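Local coordinates for oligopeptide-binding protein appA (Bacillus subtilis, PDB 1XOC) that binds oligopeptides outside the cell, here a nonapeptide, and delivers them to an ABC transporter that can support sporulation and genetic competence, at residues A[58-61]-A[65-68]; A[91-96]-A[187-192]; A[326-331]-A[479-484]; A[417-422]-A[440-445]; A[426-429]-A[433-436]. All coordinates share one frame; numbering follows the deposited sequence. Where two conformers were deposited one is given.

Contact 1. Residues A[58-61]-A[65-68]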
# COMPACT_ATOMS: atom_id res chain seq x y z
N LYS A 58 6.12 -15.75 1.67
CA LYS A 58 6.41 -14.53 2.39
C LYS A 58 7.63 -13.90 1.75
O LYS A 58 8.61 -14.60 1.48
CB LYS A 58 6.70 -14.87 3.86
CG LYS A 58 7.02 -13.74 4.76
CD LYS A 58 7.42 -14.28 6.16
CE LYS A 58 6.25 -14.47 7.10
NZ LYS A 58 6.68 -15.09 8.41
N THR A 59 7.58 -12.61 1.49
CA THR A 59 8.71 -11.90 0.92
C THR A 59 9.52 -11.31 2.06
O THR A 59 8.98 -10.59 2.93
CB THR A 59 8.26 -10.86 -0.13
OG1 THR A 59 7.69 -11.55 -1.25
CG2 THR A 59 9.39 -10.01 -0.60
N ASP A 60 10.80 -11.66 2.09
CA ASP A 60 11.64 -11.31 3.21
C ASP A 60 12.23 -9.90 3.08
O ASP A 60 11.91 -9.16 2.14
CB ASP A 60 12.69 -12.39 3.47
CG ASP A 60 13.79 -12.38 2.48
OD1 ASP A 60 13.85 -11.46 1.65
OD2 ASP A 60 14.66 -13.31 2.53
N GLU A 61 13.03 -9.52 4.08
CA GLU A 61 13.58 -8.16 4.14
C GLU A 61 14.53 -7.80 3.00
O GLU A 61 14.80 -6.62 2.76
CB GLU A 61 14.23 -7.89 5.49
CG GLU A 61 15.56 -8.58 5.72
CD GLU A 61 15.46 -10.06 6.08
OE1 GLU A 61 16.53 -10.65 6.32
OE2 GLU A 61 14.35 -10.64 6.14
N VAL A 65 11.31 -14.12 -2.26
CA VAL A 65 10.16 -14.95 -1.92
C VAL A 65 10.63 -16.21 -1.20
O VAL A 65 11.52 -16.92 -1.69
CB VAL A 65 9.37 -15.33 -3.18
CG1 VAL A 65 8.24 -16.26 -2.86
CG2 VAL A 65 8.86 -14.09 -3.88
N LYS A 66 10.07 -16.47 -0.04
CA LYS A 66 10.35 -17.64 0.79
C LYS A 66 9.08 -18.42 1.03
O LYS A 66 8.02 -17.86 1.08
CB LYS A 66 10.89 -17.18 2.16
CG LYS A 66 12.13 -16.34 2.08
CD LYS A 66 13.25 -17.12 1.46
CE LYS A 66 14.59 -16.41 1.50
NZ LYS A 66 15.65 -17.11 0.70
N LEU A 67 9.16 -19.72 1.21
CA LEU A 67 8.02 -20.55 1.58
C LEU A 67 7.57 -20.22 3.01
O LEU A 67 8.43 -20.03 3.89
CB LEU A 67 8.46 -22.03 1.55
CG LEU A 67 8.54 -22.68 0.17
CD1 LEU A 67 8.56 -21.72 -1.04
CD2 LEU A 67 9.72 -23.64 0.15
N SER A 68 6.26 -20.17 3.27
CA SER A 68 5.79 -19.99 4.63
C SER A 68 4.81 -21.14 4.95
O SER A 68 5.24 -22.15 5.50
CB SER A 68 5.15 -18.60 4.78
OG SER A 68 4.69 -18.40 6.11
O HOH W 1 6.78 -17.96 7.70
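Lys58 and Lys66 face each other as an antiparallel hydrogen-bonded pair, with Lys58 N giving to Lys66 O at 2.9 Å and Lys66 N giving back to Lys58 O at 2.8 Å. This two-bond ring closes a beta hairpin between strand 57-59 and the start of strand 65-76, at the outer border of a five-stranded antiparallel sheet. One step on, Thr59 and Val65 make the non-hydrogen-bonded pair, their CA atoms 4.4 Å apart. On their face of the sheet Thr59 OG1 meets Val65 CG2 at 3.8 Å, the two side chains crossing at a slant. OG1 is also bonded to Asp154, Val65 lies on helix 147-155, and Thr59 packs on the backbone of the bound peptide, which places the hairpin at the binding site. The two lysines share the other face. Lys66 bends at its second torsion (chi2 -62°), which carries its CE to 3.3 Å from Asp60 OD2. Lys66 NZ stays 4.3 Å from Asp60 OD2, too far for a salt bridge, and Asp60 OD1 is taken by the backbone N atoms of Lys62 and Asn64 in the turn. Lys58 runs out with CG anti to its N (chi1 180°), its CB packed against Ser68 CB. Its NZ is bonded to Asn512 OD1 and also gives to a water at 3.0 Å, and that water lies 2.7 Å from Ser68 OG.

Contact 2. Residues A[91-96]-A[187-192]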
# COMPACT_ATOMS: atom_id res chain seq x y z
N LYS A 91 -2.90 -25.22 12.37
CA LYS A 91 -4.25 -25.03 12.91
C LYS A 91 -4.75 -23.59 12.79
O LYS A 91 -3.99 -22.64 12.98
CB LYS A 91 -4.32 -25.42 14.40
CG LYS A 91 -3.71 -26.76 14.78
CD LYS A 91 -4.43 -27.90 14.11
CE LYS A 91 -3.77 -29.24 14.48
NZ LYS A 91 -4.44 -30.41 13.86
N PHE A 92 -6.04 -23.45 12.50
CA PHE A 92 -6.71 -22.19 12.73
C PHE A 92 -6.89 -21.91 14.24
O PHE A 92 -6.79 -22.80 15.09
CB PHE A 92 -8.07 -22.16 12.03
CG PHE A 92 -8.00 -22.04 10.53
CD1 PHE A 92 -8.21 -23.13 9.72
CD2 PHE A 92 -7.73 -20.82 9.94
CE1 PHE A 92 -8.15 -22.99 8.36
CE2 PHE A 92 -7.65 -20.69 8.55
CZ PHE A 92 -7.88 -21.77 7.77
N HIS A 93 -7.21 -20.68 14.57
CA HIS A 93 -7.36 -20.27 15.97
C HIS A 93 -8.49 -21.00 16.72
O HIS A 93 -8.53 -20.97 17.95
CB HIS A 93 -7.53 -18.76 16.08
CG HIS A 93 -6.38 -17.99 15.50
ND1 HIS A 93 -6.55 -16.75 14.89
CD2 HIS A 93 -5.05 -18.27 15.42
CE1 HIS A 93 -5.37 -16.32 14.48
NE2 HIS A 93 -4.45 -17.22 14.78
N ASP A 94 -9.37 -21.66 15.98
CA ASP A 94 -10.45 -22.47 16.58
C ASP A 94 -10.02 -23.92 16.82
O ASP A 94 -10.82 -24.75 17.31
CB ASP A 94 -11.70 -22.43 15.69
CG ASP A 94 -11.45 -22.92 14.28
OD1 ASP A 94 -10.33 -23.39 13.97
OD2 ASP A 94 -12.38 -22.88 13.44
N GLY A 95 -8.76 -24.22 16.54
CA GLY A 95 -8.22 -25.57 16.76
C GLY A 95 -8.34 -26.54 15.60
O GLY A 95 -7.86 -27.67 15.68
N LYS A 96 -8.96 -26.09 14.51
CA LYS A 96 -9.17 -26.94 13.35
C LYS A 96 -8.05 -26.87 12.35
O LYS A 96 -7.43 -25.83 12.13
CB LYS A 96 -10.50 -26.59 12.69
CG LYS A 96 -11.65 -27.26 13.42
CD LYS A 96 -12.88 -26.37 13.47
CE LYS A 96 -14.08 -27.12 14.00
NZ LYS A 96 -14.88 -27.76 12.91
N PRO A 187 0.20 -15.90 13.63
CA PRO A 187 0.87 -15.92 14.91
C PRO A 187 0.16 -15.25 16.05
O PRO A 187 0.53 -15.48 17.21
CB PRO A 187 2.21 -15.22 14.63
CG PRO A 187 1.98 -14.43 13.41
CD PRO A 187 0.95 -15.13 12.62
N PHE A 188 -0.83 -14.40 15.75
CA PHE A 188 -1.57 -13.69 16.80
C PHE A 188 -3.06 -13.88 16.56
O PHE A 188 -3.52 -13.91 15.42
CB PHE A 188 -1.19 -12.20 16.82
CG PHE A 188 0.22 -11.96 17.25
CD1 PHE A 188 0.54 -11.80 18.59
CD2 PHE A 188 1.27 -11.96 16.31
CE1 PHE A 188 1.85 -11.60 19.00
CE2 PHE A 188 2.58 -11.74 16.73
CZ PHE A 188 2.87 -11.58 18.05
N LYS A 189 -3.80 -14.00 17.65
CA LYS A 189 -5.26 -14.17 17.63
C LYS A 189 -5.99 -12.85 17.96
O LYS A 189 -5.49 -12.04 18.73
CB LYS A 189 -5.69 -15.17 18.70
CG LYS A 189 -5.06 -16.49 18.71
CD LYS A 189 -5.59 -17.31 19.91
CE LYS A 189 -5.23 -16.67 21.25
NZ LYS A 189 -5.21 -17.57 22.45
N PHE A 190 -7.15 -12.65 17.37
CA PHE A 190 -7.96 -11.47 17.66
C PHE A 190 -8.54 -11.52 19.06
O PHE A 190 -9.15 -12.50 19.44
CB PHE A 190 -9.08 -11.37 16.60
CG PHE A 190 -9.99 -10.19 16.77
CD1 PHE A 190 -9.70 -8.98 16.16
CD2 PHE A 190 -11.13 -10.29 17.56
CE1 PHE A 190 -10.57 -7.88 16.32
CE2 PHE A 190 -12.00 -9.20 17.72
CZ PHE A 190 -11.70 -8.00 17.10
N LYS A 191 -8.39 -10.43 19.81
CA LYS A 191 -9.05 -10.29 21.10
C LYS A 191 -10.17 -9.24 21.09
O LYS A 191 -11.28 -9.51 21.54
CB LYS A 191 -8.02 -9.96 22.18
CG LYS A 191 -8.62 -9.88 23.58
CD LYS A 191 -7.59 -9.49 24.63
CE LYS A 191 -8.14 -9.75 26.01
NZ LYS A 191 -9.58 -9.33 26.12
N GLU A 192 -9.88 -8.03 20.63
CA GLU A 192 -10.82 -6.92 20.74
C GLU A 192 -10.49 -5.83 19.74
O GLU A 192 -9.32 -5.60 19.45
CB GLU A 192 -10.73 -6.33 22.13
CG GLU A 192 -11.80 -5.27 22.36
CD GLU A 192 -11.71 -4.59 23.73
OE1 GLU A 192 -10.69 -4.80 24.46
OE2 GLU A 192 -12.67 -3.84 24.08
O HOH W 2 -8.36 -14.77 15.65
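The aliphatic part of Lys189 lies over one face of the His93 imidazole, a CH-pi contact. Its CG sits 3.8 Å from the ring centroid and 14° off the normal, displaced toward the CD2 side, where Lys189 CG to His93 CD2 is 3.7 Å. With CG anti to its carbonyl carbon (chi1 -54°), Lys189 sets this methylene over the ring; the bend at chi3 then leads the amine away.

Close packing brings in the strand backbone as well. His93 CE1 lies 3.2 Å from Phe188 O, which approaches the ring obliquely. NE2 lies near the same oxygen but at a poor angle, and bonds instead to Gly186 O, just before the strand.

Water supplies the remaining link: it stands 2.8 Å from His93 ND1 and accepts from Phe190 N at 3.0 Å.

Within 91-96 the backbone is held by its own bonds. Gly95 N gives to Phe92 O at 2.8 Å, and Lys96 N reaches Asp94 OD1 from above the carboxylate plane. Together these make a type I beta turn (Phe92 to Gly95) running into an overlapping Asx turn at Asp94; His93, at the beta turn's second position, packs against strand 188-194, an outermost strand of the four-stranded mixed sheet.

Contact 3. Residues A[326-331]-A[479-484]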
# COMPACT_ATOMS: atom_id res chain seq x y z
N PRO A 326 11.17 12.82 -18.43
CA PRO A 326 10.86 14.23 -18.20
C PRO A 326 10.58 14.47 -16.72
O PRO A 326 9.81 13.74 -16.11
CB PRO A 326 9.59 14.47 -19.03
CG PRO A 326 9.03 13.18 -19.30
CD PRO A 326 10.17 12.18 -19.30
N LYS A 327 11.20 15.51 -16.17
CA LYS A 327 11.11 15.79 -14.74
C LYS A 327 10.14 16.90 -14.38
O LYS A 327 9.68 16.92 -13.24
CB LYS A 327 12.49 16.15 -14.21
CG LYS A 327 13.43 14.98 -14.19
CD LYS A 327 14.76 15.44 -13.66
CE LYS A 327 15.65 14.28 -13.30
NZ LYS A 327 16.73 14.80 -12.41
N PHE A 328 9.84 17.81 -15.31
CA PHE A 328 8.95 18.95 -15.04
C PHE A 328 9.42 19.73 -13.80
O PHE A 328 8.64 20.02 -12.88
CB PHE A 328 7.49 18.50 -14.91
CG PHE A 328 6.99 17.76 -16.12
CD1 PHE A 328 6.95 16.37 -16.13
CD2 PHE A 328 6.66 18.45 -17.28
CE1 PHE A 328 6.51 15.69 -17.26
CE2 PHE A 328 6.23 17.77 -18.40
CZ PHE A 328 6.16 16.40 -18.38
N GLU A 329 10.71 20.03 -13.80
CA GLU A 329 11.34 20.80 -12.74
C GLU A 329 10.65 22.16 -12.56
O GLU A 329 10.15 22.77 -13.51
CB GLU A 329 12.84 20.97 -13.03
CG GLU A 329 13.64 19.66 -12.93
CD GLU A 329 15.15 19.88 -12.83
OE1 GLU A 329 15.77 19.31 -11.90
OE2 GLU A 329 15.71 20.62 -13.67
N TYR A 330 10.65 22.63 -11.32
CA TYR A 330 9.91 23.82 -10.92
C TYR A 330 10.29 25.01 -11.76
O TYR A 330 11.47 25.35 -11.91
CB TYR A 330 10.15 24.11 -9.44
CG TYR A 330 9.62 25.43 -8.94
CD1 TYR A 330 8.25 25.70 -8.96
CD2 TYR A 330 10.47 26.38 -8.41
CE1 TYR A 330 7.77 26.93 -8.51
CE2 TYR A 330 10.00 27.59 -7.95
CZ TYR A 330 8.64 27.85 -7.99
OH TYR A 330 8.19 29.07 -7.54
N ASN A 331 9.28 25.66 -12.32
CA ASN A 331 9.48 26.87 -13.12
C ASN A 331 8.14 27.58 -13.19
O ASN A 331 7.29 27.21 -13.99
CB ASN A 331 9.96 26.47 -14.52
CG ASN A 331 10.30 27.64 -15.41
OD1 ASN A 331 11.05 27.46 -16.36
ND2 ASN A 331 9.75 28.81 -15.14
N GLU A 479 5.79 11.21 -18.80
CA GLU A 479 5.29 12.22 -19.74
C GLU A 479 3.84 12.62 -19.42
O GLU A 479 3.49 13.80 -19.47
CB GLU A 479 5.40 11.73 -21.19
CG GLU A 479 4.63 12.57 -22.23
CD GLU A 479 5.20 13.99 -22.45
OE1 GLU A 479 6.27 14.31 -21.89
OE2 GLU A 479 4.57 14.78 -23.21
N ASP A 480 3.01 11.64 -19.10
CA ASP A 480 1.57 11.89 -18.91
C ASP A 480 1.20 12.50 -17.56
O ASP A 480 0.14 13.11 -17.43
CB ASP A 480 0.79 10.58 -19.13
CG ASP A 480 0.86 10.09 -20.57
OD1 ASP A 480 1.26 10.88 -21.47
OD2 ASP A 480 0.50 8.92 -20.82
N GLN A 481 2.07 12.38 -16.56
CA GLN A 481 1.83 12.95 -15.25
C GLN A 481 0.42 12.64 -14.73
O GLN A 481 -0.31 13.55 -14.34
CB GLN A 481 2.06 14.46 -15.24
CG GLN A 481 3.52 14.87 -15.47
CD GLN A 481 4.42 14.53 -14.29
OE1 GLN A 481 4.34 15.19 -13.25
NE2 GLN A 481 5.29 13.54 -14.46
N PRO A 482 0.05 11.34 -14.66
CA PRO A 482 -1.24 11.04 -14.05
C PRO A 482 -1.23 11.42 -12.56
O PRO A 482 -2.28 11.73 -11.98
CB PRO A 482 -1.36 9.53 -14.24
CG PRO A 482 0.08 9.04 -14.35
CD PRO A 482 0.78 10.12 -15.08
N TYR A 483 -0.03 11.39 -11.98
CA TYR A 483 0.26 11.92 -10.66
C TYR A 483 1.34 12.99 -10.80
O TYR A 483 2.13 12.96 -11.75
CB TYR A 483 0.88 10.86 -9.74
CG TYR A 483 0.13 9.58 -9.44
CD1 TYR A 483 -1.23 9.43 -9.63
CD2 TYR A 483 0.83 8.48 -8.92
CE1 TYR A 483 -1.88 8.24 -9.29
CE2 TYR A 483 0.18 7.28 -8.59
CZ TYR A 483 -1.16 7.16 -8.76
OH TYR A 483 -1.76 5.97 -8.43
N THR A 484 1.40 13.88 -9.81
CA THR A 484 2.62 14.59 -9.47
C THR A 484 3.34 13.74 -8.44
O THR A 484 2.87 13.56 -7.32
CB THR A 484 2.34 16.02 -8.94
OG1 THR A 484 1.76 16.78 -9.98
CG2 THR A 484 3.57 16.69 -8.52
O HOH W 3 8.40 12.61 -13.85
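The Phe328 ring and the Gln481 side chain slide past each other in opposite directions, ring and amide planes 44° apart, so the amide leans across the ring obliquely and does not stack on it. CE1 of the ring is 3.6 Å from Gln481 CG, and CD1 is 3.6 Å from Gln481 CD. Farther round, CZ comes near Glu479 O at 3.9 Å and the Glu479 carboxylate, whose plane is turned 40° from the ring. The contact packs the loop ahead of helix 332-341 against the helix-to-strand junction where helix 463-480 ends and strand 483-496 begins; Gln481, with positive phi, is the residue that leaves the helix.

The Phe328 ring also rests on Gln285 and Thr288 of helix 281-289, so three elements meet around it. Pro326 adds a second packing contact, its CG 3.8 Å from Glu479 N and likewise packed on Gln475 and Ala478 of helix 463-480. Glu479 leaves its helix pointing away from the loop; a bend at chi2 (68°) turns the carboxylate back, so that OE1 lies 4.0 Å from Pro326 CG while OE2 forms a salt bridge with Lys281.

Gln481 is pinned at both ends of its amide: OE1 bonds to Thr288 OG1, and NE2 gives to Ala478 O near the helix end. NE2 also reaches, weakly at 3.3 Å, a water that donates to Pro326 O at 2.9 Å.

Contact 4. Residues A[417-422]-A[440-445]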
# COMPACT_ATOMS: atom_id res chain seq x y z
N MET A 417 -1.31 11.43 -1.29
CA MET A 417 -1.51 10.02 -0.92
C MET A 417 -0.22 9.29 -1.12
O MET A 417 0.69 9.83 -1.72
CB MET A 417 -2.61 9.41 -1.77
CG MET A 417 -3.12 8.03 -1.41
SD MET A 417 -3.43 7.70 0.31
CE MET A 417 -4.56 9.00 0.75
N GLY A 418 -0.11 8.10 -0.52
CA GLY A 418 1.02 7.24 -0.83
C GLY A 418 0.64 5.84 -1.25
O GLY A 418 -0.45 5.35 -0.94
N TRP A 419 1.57 5.18 -1.93
CA TRP A 419 1.53 3.72 -2.17
C TRP A 419 2.60 3.00 -1.37
O TRP A 419 3.73 3.43 -1.34
CB TRP A 419 1.80 3.41 -3.66
CG TRP A 419 0.63 3.70 -4.57
CD1 TRP A 419 0.57 4.61 -5.59
CD2 TRP A 419 -0.66 3.06 -4.54
NE1 TRP A 419 -0.67 4.59 -6.17
CE2 TRP A 419 -1.45 3.66 -5.54
CE3 TRP A 419 -1.21 2.06 -3.76
CZ2 TRP A 419 -2.75 3.26 -5.81
CZ3 TRP A 419 -2.52 1.67 -4.02
CH2 TRP A 419 -3.28 2.29 -5.01
N SER A 420 2.22 1.93 -0.69
CA SER A 420 3.15 0.87 -0.27
C SER A 420 3.26 -0.07 -1.46
O SER A 420 2.33 -0.80 -1.78
CB SER A 420 2.60 0.13 0.94
OG SER A 420 3.44 -0.95 1.25
N LEU A 421 4.40 -0.05 -2.13
CA LEU A 421 4.48 -0.68 -3.43
C LEU A 421 4.54 -2.17 -3.36
O LEU A 421 4.93 -2.76 -2.37
CB LEU A 421 5.69 -0.13 -4.18
CG LEU A 421 5.54 1.35 -4.53
CD1 LEU A 421 6.88 1.98 -4.88
CD2 LEU A 421 4.53 1.59 -5.64
N SER A 422 4.12 -2.81 -4.44
CA SER A 422 4.32 -4.24 -4.55
C SER A 422 5.81 -4.56 -4.57
O SER A 422 6.62 -3.80 -5.15
CB SER A 422 3.70 -4.77 -5.84
OG SER A 422 3.80 -6.17 -5.85
N LEU A 440 -7.34 -0.37 -8.81
CA LEU A 440 -6.61 0.69 -8.14
C LEU A 440 -6.26 1.91 -9.00
O LEU A 440 -5.49 2.75 -8.58
CB LEU A 440 -5.32 0.11 -7.56
CG LEU A 440 -5.40 -1.16 -6.72
CD1 LEU A 440 -4.04 -1.49 -6.10
CD2 LEU A 440 -6.43 -1.06 -5.65
N ASN A 441 -6.85 2.01 -10.20
CA ASN A 441 -6.61 3.18 -11.07
C ASN A 441 -7.66 4.24 -10.71
O ASN A 441 -8.54 4.58 -11.51
CB ASN A 441 -6.63 2.79 -12.55
CG ASN A 441 -6.14 3.90 -13.50
OD1 ASN A 441 -6.05 5.07 -13.14
ND2 ASN A 441 -5.82 3.50 -14.74
N TYR A 442 -7.47 4.80 -9.52
CA TYR A 442 -8.43 5.69 -8.91
C TYR A 442 -8.52 7.00 -9.63
O TYR A 442 -9.51 7.71 -9.46
CB TYR A 442 -8.02 5.99 -7.47
CG TYR A 442 -7.89 4.80 -6.55
CD1 TYR A 442 -8.76 3.73 -6.60
CD2 TYR A 442 -6.87 4.76 -5.60
CE1 TYR A 442 -8.65 2.65 -5.72
CE2 TYR A 442 -6.76 3.69 -4.71
CZ TYR A 442 -7.64 2.64 -4.78
OH TYR A 442 -7.52 1.57 -3.90
N VAL A 443 -7.48 7.37 -10.38
CA VAL A 443 -7.44 8.69 -11.06
C VAL A 443 -7.92 8.67 -12.51
O VAL A 443 -7.85 9.70 -13.21
CB VAL A 443 -6.02 9.33 -10.99
CG1 VAL A 443 -5.64 9.66 -9.53
CG2 VAL A 443 -4.97 8.43 -11.66
N TRP A 444 -8.40 7.51 -12.98
CA TRP A 444 -8.95 7.41 -14.33
C TRP A 444 -7.96 7.72 -15.44
O TRP A 444 -8.29 8.34 -16.46
CB TRP A 444 -10.21 8.29 -14.44
CG TRP A 444 -11.35 7.72 -13.69
CD1 TRP A 444 -11.43 7.50 -12.34
CD2 TRP A 444 -12.55 7.22 -14.26
NE1 TRP A 444 -12.64 6.93 -12.03
CE2 TRP A 444 -13.34 6.74 -13.19
CE3 TRP A 444 -13.04 7.14 -15.57
CZ2 TRP A 444 -14.60 6.18 -13.40
CZ3 TRP A 444 -14.30 6.59 -15.78
CH2 TRP A 444 -15.07 6.11 -14.69
N TYR A 445 -6.74 7.23 -15.25
CA TYR A 445 -5.69 7.36 -16.24
C TYR A 445 -5.81 6.32 -17.35
O TYR A 445 -5.96 5.14 -17.09
CB TYR A 445 -4.33 7.20 -15.55
CG TYR A 445 -3.17 7.17 -16.50
CD1 TYR A 445 -2.86 8.27 -17.26
CD2 TYR A 445 -2.38 6.04 -16.63
CE1 TYR A 445 -1.77 8.24 -18.13
CE2 TYR A 445 -1.29 6.01 -17.46
CZ TYR A 445 -0.99 7.12 -18.21
OH TYR A 445 0.09 7.07 -19.05
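Trp419 meets Leu440 and Tyr442 through the far corner of its six-membered ring: CH2 is 3.9 Å from Leu440 CB and 3.8 Å from Tyr442 CE2. The tryptophan belongs to strand 414-420 of the large, nine-stranded mixed sheet, and its partners to the loop that follows helix 428-431. Its CG lies opposite the carbonyl carbon about chi1 (-76°), which lets the indole reach toward the 440-445 loop. The two aromatic planes are only 20° apart, but the rings are slid, with centroids 5.9 Å apart, so they overlap little and do not stack. Leu440 O lies 3.7 Å above one face of the Tyr442 ring.

In the next shell, Trp419 NE1 bonds to Tyr483 OH and its ring meets Tyr268, while Tyr442 OH bonds to Asn406. The bound peptide pairs with Gly418, Trp419 and Ser420 as an added antiparallel strand, and Tyr442 OH makes a weak bond to one of its polar side chains. These rings therefore belong to the peptide site.

Asn441, between the two loop residues in contact, centres an inverse gamma turn and opens a type I beta turn to Trp444, consistent with an ordered loop backbone. Its CB points away from 417-422, and the side chain grips Tyr445 twice: OD1 accepts from Tyr445 N at 3.1 Å, and ND2 gives to Tyr445 O at 2.9 Å, on a lone pair in the carbonyl plane.

Contact 5. Residues A[426-429]-A[433-436]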
# COMPACT_ATOMS: atom_id res chain seq x y z
N ASP A 426 5.37 -4.14 -11.04
CA ASP A 426 4.46 -4.19 -12.20
C ASP A 426 3.39 -3.09 -11.98
O ASP A 426 2.58 -3.14 -11.01
CB ASP A 426 3.84 -5.61 -12.40
CG ASP A 426 2.90 -5.70 -13.64
OD1 ASP A 426 2.44 -6.83 -14.03
OD2 ASP A 426 2.62 -4.64 -14.26
N GLN A 427 3.41 -2.10 -12.88
CA GLN A 427 2.58 -0.90 -12.83
C GLN A 427 1.17 -1.11 -13.35
O GLN A 427 0.34 -0.21 -13.27
CB GLN A 427 3.22 0.19 -13.71
CG GLN A 427 4.63 0.58 -13.34
CD GLN A 427 4.76 0.94 -11.92
OE1 GLN A 427 5.64 0.41 -11.21
NE2 GLN A 427 3.88 1.81 -11.46
N TYR A 428 0.90 -2.28 -13.91
CA TYR A 428 -0.40 -2.62 -14.48
C TYR A 428 -1.53 -2.38 -13.45
O TYR A 428 -2.57 -1.83 -13.80
CB TYR A 428 -0.38 -4.08 -14.93
CG TYR A 428 -1.66 -4.61 -15.50
CD1 TYR A 428 -1.87 -4.68 -16.87
CD2 TYR A 428 -2.65 -5.10 -14.66
CE1 TYR A 428 -3.05 -5.21 -17.37
CE2 TYR A 428 -3.82 -5.63 -15.16
CZ TYR A 428 -4.02 -5.67 -16.51
OH TYR A 428 -5.20 -6.21 -16.99
N ASP A 429 -1.33 -2.79 -12.20
CA ASP A 429 -2.39 -2.75 -11.20
C ASP A 429 -2.88 -1.33 -10.96
O ASP A 429 -4.04 -1.13 -10.62
CB ASP A 429 -1.92 -3.37 -9.86
CG ASP A 429 -1.80 -4.89 -9.91
OD1 ASP A 429 -2.20 -5.50 -10.92
OD2 ASP A 429 -1.31 -5.51 -8.90
N SER A 433 -5.65 1.01 -17.88
CA SER A 433 -7.02 1.54 -17.88
C SER A 433 -8.10 0.53 -17.53
O SER A 433 -9.21 0.89 -17.14
CB SER A 433 -7.34 2.18 -19.24
OG SER A 433 -7.37 1.23 -20.27
N SER A 434 -7.80 -0.75 -17.70
CA SER A 434 -8.69 -1.83 -17.28
C SER A 434 -8.93 -1.85 -15.77
O SER A 434 -9.88 -2.50 -15.31
CB SER A 434 -8.15 -3.20 -17.72
OG SER A 434 -7.02 -3.61 -16.97
N GLN A 435 -8.07 -1.16 -15.01
CA GLN A 435 -8.14 -1.18 -13.54
C GLN A 435 -8.89 -0.01 -12.94
O GLN A 435 -8.92 0.14 -11.74
CB GLN A 435 -6.72 -1.26 -12.97
CG GLN A 435 -5.98 -2.53 -13.42
CD GLN A 435 -6.77 -3.80 -13.17
OE1 GLN A 435 -7.08 -4.59 -14.11
NE2 GLN A 435 -7.12 -4.01 -11.91
N ILE A 436 -9.52 0.79 -13.79
CA ILE A 436 -10.31 1.90 -13.31
C ILE A 436 -11.62 1.42 -12.66
O ILE A 436 -11.95 1.83 -11.54
CB ILE A 436 -10.63 2.87 -14.47
CG1 ILE A 436 -9.36 3.55 -14.99
CG2 ILE A 436 -11.62 3.95 -14.00
CD1 ILE A 436 -9.61 4.36 -16.30
O HOH W 4 -5.96 -2.79 -9.81
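Gln435 and Tyr428 bury the most surface here, crossing at about a right angle with ring and amide planes 36° apart. Gln435 OE1 approaches Tyr428 CE2 at 3.6 Å, obliquely to the ring. Nearer the backbone, the methylenes of the same glutamine rest on the carbonyls of helix 428-431: CG is 3.5 Å from Tyr428 O, and CB is 3.6 Å from Asp429 O. A bend at chi2 (-52°) turns the amide back from those carbonyls toward the tyrosine. Its NE2 gives to a water at 2.7 Å, and the water donates to Asp429 O, bridging the two segments.

Tyr428 extends with CG anti to its N (chi1 178°), which carries OH to within 3.2 Å of Ser434 OG. The same hydroxyl bonds to Glu124, while Lys458 makes a cation-pi contact with the ring. Ahead of the turn that leads into the helix, Asp426 OD2 accepts from Tyr428 N at 2.9 Å, a capping bond.

Chemically, Ser434 OG lies within reach of both Tyr428 OH and Gln435 OE1. The water bridge is more definite: it satisfies Asp429 O and Gln435 NE2 together, joining the short helix to the segment that follows it by polar links as well as packing.

From the N terminus, contact 1 closes a tight hairpin loop, and contact 2 follows in series, closing a loop of 90 residues back onto strand 188-194. Contact 3 opens next and closes a far longer loop, from 326-331 to 479-484, on the opposite side of the chain's centre from contact 2. Inside it nests contact 4, and inside contact 4 nests contact 5, three levels deep. These three are also joined in space: Asp480 OD2 bonds to Tyr445 OH between contacts 3 and 4, and Asn441 N to Gln435 O between contacts 4 and 5. Together they tie the large mixed sheet to the helices and loops around it, while contacts 1 and 2 serve two other sheets.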